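Local coordinates for protein GH59 galactosidase (Clostridium cellulolyticum, PDB 2V4V) that binds plant cell-wall sugars such as xylose through this family 6 carbohydrate-binding module, one part of a larger, probably polysaccharide-degrading enzyme, at residues Arg56-Thr61 with Gln90-Ala95; Arg69-Thr74 with Lys105-Leu110; Gly79-Ala84 with Ala95-Ser100. One frame throughout, in Å; residues are numbered along the deposited sequence.

Interaction 1 (Arg56-Thr61 with Gln90-Ala95); sequences RVASAT and QTYTDA
Arg56 reaches across to Tyr92 and Asp94, bending over the neighbouring strand as it goes. CG, set anti to the backbone N (chi1 -173°), passes 4.1 Å from Tyr92 CB. The chain then turns at chi2 (70°), and CD comes 3.3 Å from Asp94 OD1. NE lies 3.5 Å from Tyr92 CB. At the tip, Tyr92 O sits over one face of the guanidinium, toward its rim. NH1 makes a 2.9 Å salt bridge to Asp94 OD1, nearly in its own plane but from above that of the carboxylate, while NH2 pairs with Glu25. A long, forked cation suits this place because it can serve two acids at once.

The strands are antiparallel neighbours at the edge of the four-stranded sheet of this beta-sandwich module. Val57 and Thr93 form a hydrogen-bonded pair, with Val57 N to Thr93 O at 2.9 Å and Thr93 N to Val57 O at 2.8 Å. Inward, Val57 CG2 packs on the small Ala95 CB. Further along, Ala58 CB is slim enough to sit over the centre of the Tyr92 ring, a CH-pi contact of 3.6 Å to the centroid, and Tyr92 OH donates to Gln90 OE1.

Interaction 2 (Arg69-Thr74 with Lys105-Leu110); sequences RLDSST and KHDVYL
Arg69 and Tyr109 form a hydrogen-bonded antiparallel pair where strand 64-70 runs beside strand 105-113 in the five-stranded sheet of the beta-sandwich. Arg69 N meets Tyr109 O at 2.9 Å, and Tyr109 N returns a bond to Arg69 O. Leu70 and Val108, the next pair, turn their branched side chains to the buried face, with Leu70 CD2 4.2 Å from Val108 CG2.

The closely packed part lies on the other face, where the chain leaves the strand and folds back over Tyr109. The broad ring takes the peptide between Ser72 and Ser73 on one face: Ser72 C stands 3.5 Å above its centre, and Ser73 N lies toward the rim. Ser72 turns its CB away from the opposite strand, while Ser73 CB packs against Tyr109 CD1.

The end of the pairing is more open and polar. Asp71, in a left-handed backbone conformation (phi 73°), gives its N-H to Asp107 O, then its carboxylate takes the place of a strand carbonyl: OD1 accepts Asp107 N at 2.8 Å, nearly in line with the C-O bond. The neighbouring acid, Asp107, has OD1 bonded to Asn43 N. Its other oxygen, OD2, takes a hydrogen bond from a water at 2.7 Å; the same water donates to Asp71 O and accepts from Tyr109 OH, lying at the edge of the tyrosine ring in its plane.

Interaction 3 (Gly79-Ala84 with Ala95-Ser100); sequences GTCPVA and AKCTVS
At one margin of the beta-sandwich, the outermost strands of its two sheets, 77-83 and 91-98, pass each other in roughly opposite directions; over residues 79-83 and 95-98 the axes approach to 5.6 Å, at 154°. Cys81 and Cys97 meet in the middle. Cys81 SG, anti to its backbone N (chi1 -169°), lies against the other backbone, 3.6 Å from Lys96 N. Cys97 SG, placed between its own backbone N and carbonyl carbon (chi1 65°), comes back the other way to touch Cys81 CA at 3.6 Å. The two sulfurs, Cys81 SG and Cys97 SG, stay 4.1 Å apart, too far for a disulfide; Cys81 SG packs on Ala95 CB, and Cys97 SG on Cys81 CB.

No direct hydrogen bond joins the segments. Each strand is held instead within its own sheet, where backbone hydrogen bonds tie Cys81 to Ile66 and Cys97 to Phe53, and this is a seam between the two layers of the sandwich where side chains fill the gap. Pro82 suits such an edge strand, since it has no backbone N-H needing a partner on the outer side. Its CD packs 3.8 Å from Lys96 O and also reaches Cys97 CB. Ala95, whose small methyl points at the opposite strand, fits beneath the backbone there, with CB 3.5 Å from Pro82 O and Val83 CG2 also in contact.

Toward Gly79 a solvent molecule takes over the bridging. A water accepts from Thr80 N at 3.0 Å and donates to Thr98 O at 2.8 Å, linking the two backbones. Gly79, without a side chain, lets the strand pass close to that same Thr98 carbonyl, while the CB atoms of Thr80 and Thr98 point away from the opposite strand.

Interaction 1 pairs strands within the four-stranded sheet, interaction 2 pairs strands within the five-stranded sheet, and interaction 3 joins the two along one margin. Interactions 1 and 2 lie on opposite sides of the chain's centre, their own centres about 23 Å apart. Interaction 3 is about 14 Å from interaction 1 and about 15 Å from interaction 2, centre to centre. It shares Ala95 and strand 91-98 with interaction 1, and Val57 CG2 packs on Val83 CG1. Along the chain, interaction 3 is nested within the loop closed by interaction 2, while the segments of interaction 1 alternate with those of both others. Interaction 1 lies at the sugar-binding end, the Gln90 side chain about 4 Å from the xylose; the others belong to the sandwich body.

Interaction 1 (Arg56-Thr61 with Gln90-Ala95)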
loop_
_atom_site.group_PDB
_atom_site.type_symbol
_atom_site.label_atom_id
_atom_site.label_comp_id
_atom_site.label_asym_id
_atom_site.label_seq_id
_atom_site.Cartn_x
_atom_site.Cartn_y
_atom_site.Cartn_z
ATOM N N ARG A 56 5.371 -4.509 1.588
ATOM C CA ARG A 56 5.552 -5.874 2.112
ATOM C C ARG A 56 4.189 -6.579 2.094
ATOM O O ARG A 56 3.306 -6.186 2.836
ATOM C CB ARG A 56 6.114 -5.789 3.540
ATOM C CG ARG A 56 6.513 -7.104 4.140
ATOM C CD ARG A 56 7.766 -7.643 3.424
ATOM N NE ARG A 56 8.111 -8.942 3.999
ATOM C CZ ARG A 56 9.053 -9.754 3.514
ATOM N NH1 ARG A 56 9.777 -9.385 2.444
ATOM N NH2 ARG A 56 9.255 -10.936 4.100
ATOM N N VAL A 57 4.029 -7.535 1.185
ATOM C CA VAL A 57 2.703 -8.059 0.840
ATOM C C VAL A 57 2.653 -9.580 0.780
ATOM O O VAL A 57 3.678 -10.237 0.524
ATOM C CB VAL A 57 2.254 -7.564 -0.539
ATOM C CG1 VAL A 57 1.802 -6.081 -0.472
ATOM C CG2 VAL A 57 3.385 -7.762 -1.555
ATOM N N ALA A 58 1.471 -10.132 1.037
ATOM C CA ALA A 58 1.250 -11.584 0.953
ATOM C C ALA A 58 -0.048 -11.819 0.163
ATOM O O ALA A 58 -0.955 -10.961 0.182
ATOM C CB ALA A 58 1.079 -12.193 2.342
ATOM N N SER A 59 -0.149 -12.958 -0.537
ATOM C CA SER A 59 -1.436 -13.238 -1.164
ATOM C C SER A 59 -1.584 -14.710 -1.480
ATOM O O SER A 59 -0.660 -15.302 -2.115
ATOM C CB SER A 59 -1.565 -12.489 -2.509
ATOM O OG SER A 59 -2.718 -12.926 -3.203
ATOM N N ALA A 60 -2.731 -15.293 -1.121
ATOM C CA ALA A 60 -3.024 -16.671 -1.513
ATOM C C ALA A 60 -3.732 -16.761 -2.850
ATOM O O ALA A 60 -4.146 -17.855 -3.293
ATOM C CB ALA A 60 -3.863 -17.379 -0.463
ATOM N N THR A 61 -3.889 -15.620 -3.501
ATOM C CA THR A 61 -4.589 -15.585 -4.770
ATOM C C THR A 61 -3.588 -15.117 -5.830
ATOM O O THR A 61 -2.451 -15.605 -5.865
ATOM C CB THR A 61 -5.833 -14.659 -4.678
ATOM O OG1 THR A 61 -5.389 -13.360 -4.261
ATOM C CG2 THR A 61 -6.891 -15.245 -3.651
ATOM N N GLN A 90 -0.097 -15.437 4.639
ATOM C CA GLN A 90 0.881 -14.979 5.640
ATOM C C GLN A 90 2.344 -15.311 5.291
ATOM O O GLN A 90 3.190 -15.363 6.177
ATOM C CB GLN A 90 0.492 -15.499 7.044
ATOM C CG GLN A 90 -0.863 -14.981 7.551
ATOM C CD GLN A 90 -0.844 -13.463 7.839
ATOM O OE1 GLN A 90 0.232 -12.857 8.021
ATOM N NE2 GLN A 90 -2.027 -12.859 7.897
ATOM N N THR A 91 2.628 -15.470 3.981
ATOM C CA THR A 91 3.997 -15.554 3.486
ATOM C C THR A 91 4.226 -14.314 2.625
ATOM O O THR A 91 3.545 -14.152 1.608
ATOM C CB THR A 91 4.146 -16.794 2.626
ATOM O OG1 THR A 91 3.968 -17.963 3.452
ATOM C CG2 THR A 91 5.511 -16.806 1.912
ATOM N N TYR A 92 5.101 -13.431 3.117
ATOM C CA TYR A 92 5.271 -12.085 2.530
ATOM C C TYR A 92 6.460 -12.009 1.592
ATOM O O TYR A 92 7.418 -12.778 1.698
ATOM C CB TYR A 92 5.350 -10.991 3.603
ATOM C CG TYR A 92 4.071 -10.878 4.399
ATOM C CD1 TYR A 92 3.189 -9.823 4.190
ATOM C CD2 TYR A 92 3.707 -11.887 5.333
ATOM C CE1 TYR A 92 2.007 -9.714 4.894
ATOM C CE2 TYR A 92 2.509 -11.798 6.061
ATOM C CZ TYR A 92 1.639 -10.716 5.810
ATOM O OH TYR A 92 0.427 -10.569 6.486
ATOM N N THR A 93 6.370 -11.031 0.704
ATOM C CA THR A 93 7.462 -10.679 -0.192
ATOM C C THR A 93 7.439 -9.160 -0.427
ATOM O O THR A 93 6.592 -8.468 0.150
ATOM C CB THR A 93 7.341 -11.435 -1.497
ATOM O OG1 THR A 93 8.594 -11.375 -2.209
ATOM C CG2 THR A 93 6.163 -10.918 -2.332
ATOM N N ASP A 94 8.403 -8.646 -1.201
ATOM C CA ASP A 94 8.465 -7.219 -1.507
ATOM C C ASP A 94 7.910 -6.966 -2.910
ATOM O O ASP A 94 8.395 -7.514 -3.920
ATOM C CB ASP A 94 9.907 -6.713 -1.465
ATOM C CG ASP A 94 10.534 -6.727 -0.064
ATOM O OD1 ASP A 94 9.849 -6.844 0.979
ATOM O OD2 ASP A 94 11.774 -6.540 -0.016
ATOM N N ALA A 95 6.893 -6.118 -2.978
ATOM C CA ALA A 95 6.374 -5.656 -4.273
ATOM C C ALA A 95 6.947 -4.264 -4.458
ATOM O O ALA A 95 7.082 -3.498 -3.464
ATOM C CB ALA A 95 4.832 -5.643 -4.265
#

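Interaction 2 (Arg69-Thr74 with Lys105-Leu110)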
loop_
_atom_site.group_PDB
_atom_site.type_symbol
_atom_site.label_atom_id
_atom_site.label_comp_id
_atom_site.label_asym_id
_atom_site.label_seq_id
_atom_site.Cartn_x
_atom_site.Cartn_y
_atom_site.Cartn_z
ATOM N N ARG A 69 -2.299 7.126 -4.827
ATOM C CA ARG A 69 -2.969 8.338 -5.251
ATOM C C ARG A 69 -2.816 9.421 -4.171
ATOM O O ARG A 69 -2.692 9.116 -2.987
ATOM C CB ARG A 69 -4.458 8.059 -5.490
ATOM C CG ARG A 69 -4.671 7.233 -6.786
ATOM C CD ARG A 69 -6.139 6.892 -7.039
ATOM N NE ARG A 69 -6.266 6.053 -8.220
ATOM C CZ ARG A 69 -6.242 6.500 -9.481
ATOM N NH1 ARG A 69 -6.109 7.817 -9.760
ATOM N NH2 ARG A 69 -6.367 5.618 -10.494
ATOM N N LEU A 70 -2.753 10.692 -4.601
ATOM C CA LEU A 70 -2.537 11.756 -3.637
ATOM C C LEU A 70 -3.812 12.519 -3.356
ATOM O O LEU A 70 -4.522 12.957 -4.260
ATOM C CB LEU A 70 -1.471 12.727 -4.159
ATOM C CG LEU A 70 -0.078 12.145 -4.357
ATOM C CD1 LEU A 70 0.895 13.232 -4.903
ATOM C CD2 LEU A 70 0.461 11.484 -3.094
ATOM N N ASP A 71 -4.047 12.707 -2.066
ATOM C CA ASP A 71 -5.030 13.636 -1.530
ATOM C C ASP A 71 -6.521 13.276 -1.644
ATOM O O ASP A 71 -7.319 13.843 -0.998
ATOM C CB ASP A 71 -4.693 15.073 -1.947
ATOM C CG ASP A 71 -3.292 15.504 -1.458
ATOM O OD1 ASP A 71 -2.986 15.260 -0.307
ATOM O OD2 ASP A 71 -2.617 16.096 -2.277
ATOM N N SER A 72 -6.837 12.324 -2.486
ATOM C CA SER A 72 -8.179 11.713 -2.466
ATOM C C SER A 72 -8.118 10.320 -3.085
ATOM O O SER A 72 -7.140 9.980 -3.786
ATOM C CB SER A 72 -9.169 12.589 -3.238
ATOM O OG SER A 72 -8.773 12.722 -4.602
ATOM N N SER A 73 -9.157 9.515 -2.832
ATOM C CA SER A 73 -9.133 8.123 -3.269
ATOM C C SER A 73 -9.195 7.988 -4.788
ATOM O O SER A 73 -8.916 6.894 -5.335
ATOM C CB SER A 73 -10.263 7.307 -2.606
ATOM O OG SER A 73 -11.526 7.764 -3.022
ATOM N N THR A 74 -9.595 9.083 -5.462
ATOM C CA THR A 74 -9.673 9.141 -6.916
ATOM C C THR A 74 -8.628 10.157 -7.430
ATOM O O THR A 74 -8.669 10.571 -8.596
ATOM C CB THR A 74 -11.106 9.510 -7.402
ATOM O OG1 THR A 74 -11.495 10.739 -6.802
ATOM C CG2 THR A 74 -12.140 8.382 -7.036
ATOM N N LYS A 105 3.907 17.873 1.082
ATOM C CA LYS A 105 3.124 17.047 1.995
ATOM C C LYS A 105 1.798 16.685 1.334
ATOM O O LYS A 105 1.125 17.545 0.757
ATOM C CB LYS A 105 2.870 17.860 3.267
ATOM C CG LYS A 105 4.088 18.051 4.158
ATOM C CD LYS A 105 4.952 19.223 3.650
ATOM C CE LYS A 105 5.923 19.779 4.697
ATOM N NZ LYS A 105 7.032 20.527 3.990
ATOM N N HIS A 106 1.435 15.396 1.383
ATOM C CA HIS A 106 0.187 14.937 0.808
ATOM C C HIS A 106 -0.395 13.810 1.628
ATOM O O HIS A 106 0.351 13.098 2.292
ATOM C CB HIS A 106 0.471 14.421 -0.594
ATOM C CG HIS A 106 0.827 15.527 -1.537
ATOM N ND1 HIS A 106 2.127 15.873 -1.872
ATOM C CD2 HIS A 106 0.024 16.396 -2.185
ATOM C CE1 HIS A 106 2.096 16.908 -2.705
ATOM N NE2 HIS A 106 0.835 17.247 -2.902
ATOM N N ASP A 107 -1.720 13.663 1.576
ATOM C CA ASP A 107 -2.303 12.448 2.172
ATOM C C ASP A 107 -2.187 11.341 1.117
ATOM O O ASP A 107 -2.549 11.539 -0.054
ATOM C CB ASP A 107 -3.757 12.618 2.547
ATOM C CG ASP A 107 -3.993 13.781 3.527
ATOM O OD1 ASP A 107 -3.094 14.109 4.332
ATOM O OD2 ASP A 107 -5.111 14.326 3.480
ATOM N N VAL A 108 -1.697 10.167 1.543
ATOM C CA VAL A 108 -1.431 9.129 0.575
ATOM C C VAL A 108 -2.567 8.102 0.652
ATOM O O VAL A 108 -2.787 7.524 1.730
ATOM C CB VAL A 108 -0.067 8.447 0.832
ATOM C CG1 VAL A 108 0.043 7.180 0.032
ATOM C CG2 VAL A 108 1.090 9.387 0.454
ATOM N N TYR A 109 -3.232 7.866 -0.496
ATOM C CA TYR A 109 -4.261 6.820 -0.593
ATOM C C TYR A 109 -3.669 5.648 -1.307
ATOM O O TYR A 109 -3.227 5.791 -2.453
ATOM C CB TYR A 109 -5.473 7.318 -1.397
ATOM C CG TYR A 109 -6.283 8.322 -0.616
ATOM C CD1 TYR A 109 -7.575 8.014 -0.148
ATOM C CD2 TYR A 109 -5.765 9.608 -0.338
ATOM C CE1 TYR A 109 -8.336 8.954 0.574
ATOM C CE2 TYR A 109 -6.503 10.539 0.382
ATOM C CZ TYR A 109 -7.784 10.209 0.843
ATOM O OH TYR A 109 -8.495 11.171 1.552
ATOM N N LEU A 110 -3.672 4.486 -0.633
ATOM C CA LEU A 110 -3.332 3.242 -1.303
ATOM C C LEU A 110 -4.656 2.560 -1.676
ATOM O O LEU A 110 -5.407 2.134 -0.806
ATOM C CB LEU A 110 -2.463 2.357 -0.415
ATOM C CG LEU A 110 -1.168 2.993 0.118
ATOM C CD1 LEU A 110 -0.428 1.928 0.891
ATOM C CD2 LEU A 110 -0.306 3.533 -1.063
HETATM O O HOH W 1 -7.279 13.541 1.988
#

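Interaction 3 (Gly79-Ala84 with Ala95-Ser100)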
loop_
_atom_site.group_PDB
_atom_site.type_symbol
_atom_site.label_atom_id
_atom_site.label_comp_id
_atom_site.label_asym_id
_atom_site.label_seq_id
_atom_site.Cartn_x
_atom_site.Cartn_y
_atom_site.Cartn_z
ATOM N N GLY A 79 1.835 6.229 -8.912
ATOM C CA GLY A 79 2.439 4.953 -9.236
ATOM C C GLY A 79 1.440 3.844 -9.078
ATOM O O GLY A 79 0.424 4.044 -8.407
ATOM N N THR A 80 1.729 2.677 -9.665
ATOM C CA THR A 80 0.844 1.522 -9.536
ATOM C C THR A 80 1.757 0.349 -9.252
ATOM O O THR A 80 2.597 -0.017 -10.101
ATOM C CB THR A 80 0.054 1.277 -10.862
ATOM O OG1 THR A 80 -0.720 2.452 -11.160
ATOM C CG2 THR A 80 -0.917 0.106 -10.685
ATOM N N CYS A 81 1.606 -0.222 -8.052
ATOM C CA CYS A 81 2.547 -1.263 -7.603
ATOM C C CYS A 81 1.913 -2.624 -7.886
ATOM O O CYS A 81 0.874 -2.960 -7.290
ATOM C CB CYS A 81 2.726 -1.155 -6.106
ATOM S SG CYS A 81 4.122 -2.197 -5.552
ATOM N N PRO A 82 2.527 -3.421 -8.779
ATOM C CA PRO A 82 1.923 -4.721 -9.040
ATOM C C PRO A 82 2.241 -5.662 -7.906
ATOM O O PRO A 82 3.371 -5.717 -7.403
ATOM C CB PRO A 82 2.623 -5.203 -10.330
ATOM C CG PRO A 82 3.995 -4.581 -10.257
ATOM C CD PRO A 82 3.779 -3.213 -9.543
ATOM N N VAL A 83 1.231 -6.454 -7.515
ATOM C CA VAL A 83 1.403 -7.460 -6.452
ATOM C C VAL A 83 1.042 -8.852 -6.977
ATOM O O VAL A 83 -0.002 -8.991 -7.604
ATOM C CB VAL A 83 0.452 -7.165 -5.250
ATOM C CG1 VAL A 83 0.509 -8.303 -4.254
ATOM C CG2 VAL A 83 0.786 -5.784 -4.598
ATOM N N ALA A 84 1.895 -9.837 -6.716
ATOM C CA ALA A 84 1.697 -11.185 -7.225
ATOM C C ALA A 84 1.525 -12.182 -6.086
ATOM O O ALA A 84 2.031 -11.977 -4.982
ATOM C CB ALA A 84 2.860 -11.590 -8.118
ATOM N N ALA A 95 6.893 -6.118 -2.978
ATOM C CA ALA A 95 6.374 -5.656 -4.273
ATOM C C ALA A 95 6.947 -4.264 -4.458
ATOM O O ALA A 95 7.082 -3.498 -3.464
ATOM C CB ALA A 95 4.832 -5.643 -4.265
ATOM N N LYS A 96 7.299 -3.894 -5.692
ATOM C CA LYS A 96 8.017 -2.631 -5.871
ATOM C C LYS A 96 7.577 -1.976 -7.192
ATOM O O LYS A 96 7.282 -2.680 -8.166
ATOM C CB LYS A 96 9.529 -2.926 -5.944
ATOM C CG LYS A 96 10.056 -3.416 -4.567
ATOM C CD LYS A 96 11.469 -3.971 -4.616
ATOM C CE LYS A 96 11.489 -5.431 -5.103
ATOM N NZ LYS A 96 12.870 -6.000 -4.889
ATOM N N CYS A 97 7.624 -0.644 -7.214
ATOM C CA CYS A 97 7.352 0.091 -8.446
ATOM C C CYS A 97 8.041 1.458 -8.431
ATOM O O CYS A 97 8.513 1.949 -7.365
ATOM C CB CYS A 97 5.856 0.273 -8.706
ATOM S SG CYS A 97 5.054 1.329 -7.430
ATOM N N THR A 98 8.128 2.051 -9.618
ATOM C CA THR A 98 8.585 3.417 -9.675
ATOM C C THR A 98 7.451 4.382 -9.336
ATOM O O THR A 98 6.257 4.057 -9.428
ATOM C CB THR A 98 9.127 3.755 -11.075
ATOM O OG1 THR A 98 8.114 3.519 -12.054
ATOM C CG2 THR A 98 10.376 2.919 -11.384
ATOM N N VAL A 99 7.831 5.608 -8.996
ATOM C CA VAL A 99 6.855 6.628 -8.595
ATOM C C VAL A 99 7.251 7.906 -9.310
ATOM O O VAL A 99 8.449 8.210 -9.425
ATOM C CB VAL A 99 6.913 6.795 -7.067
ATOM C CG1 VAL A 99 6.141 8.017 -6.548
ATOM C CG2 VAL A 99 6.321 5.494 -6.467
ATOM N N SER A 100 6.240 8.585 -9.842
ATOM C CA SER A 100 6.423 9.901 -10.504
ATOM C C SER A 100 6.928 10.932 -9.511
ATOM O O SER A 100 6.649 10.853 -8.323
ATOM C CB SER A 100 5.076 10.391 -11.021
ATOM O OG SER A 100 4.592 9.507 -12.052
HETATM O O HOH W 2 4.313 3.005 -11.148
#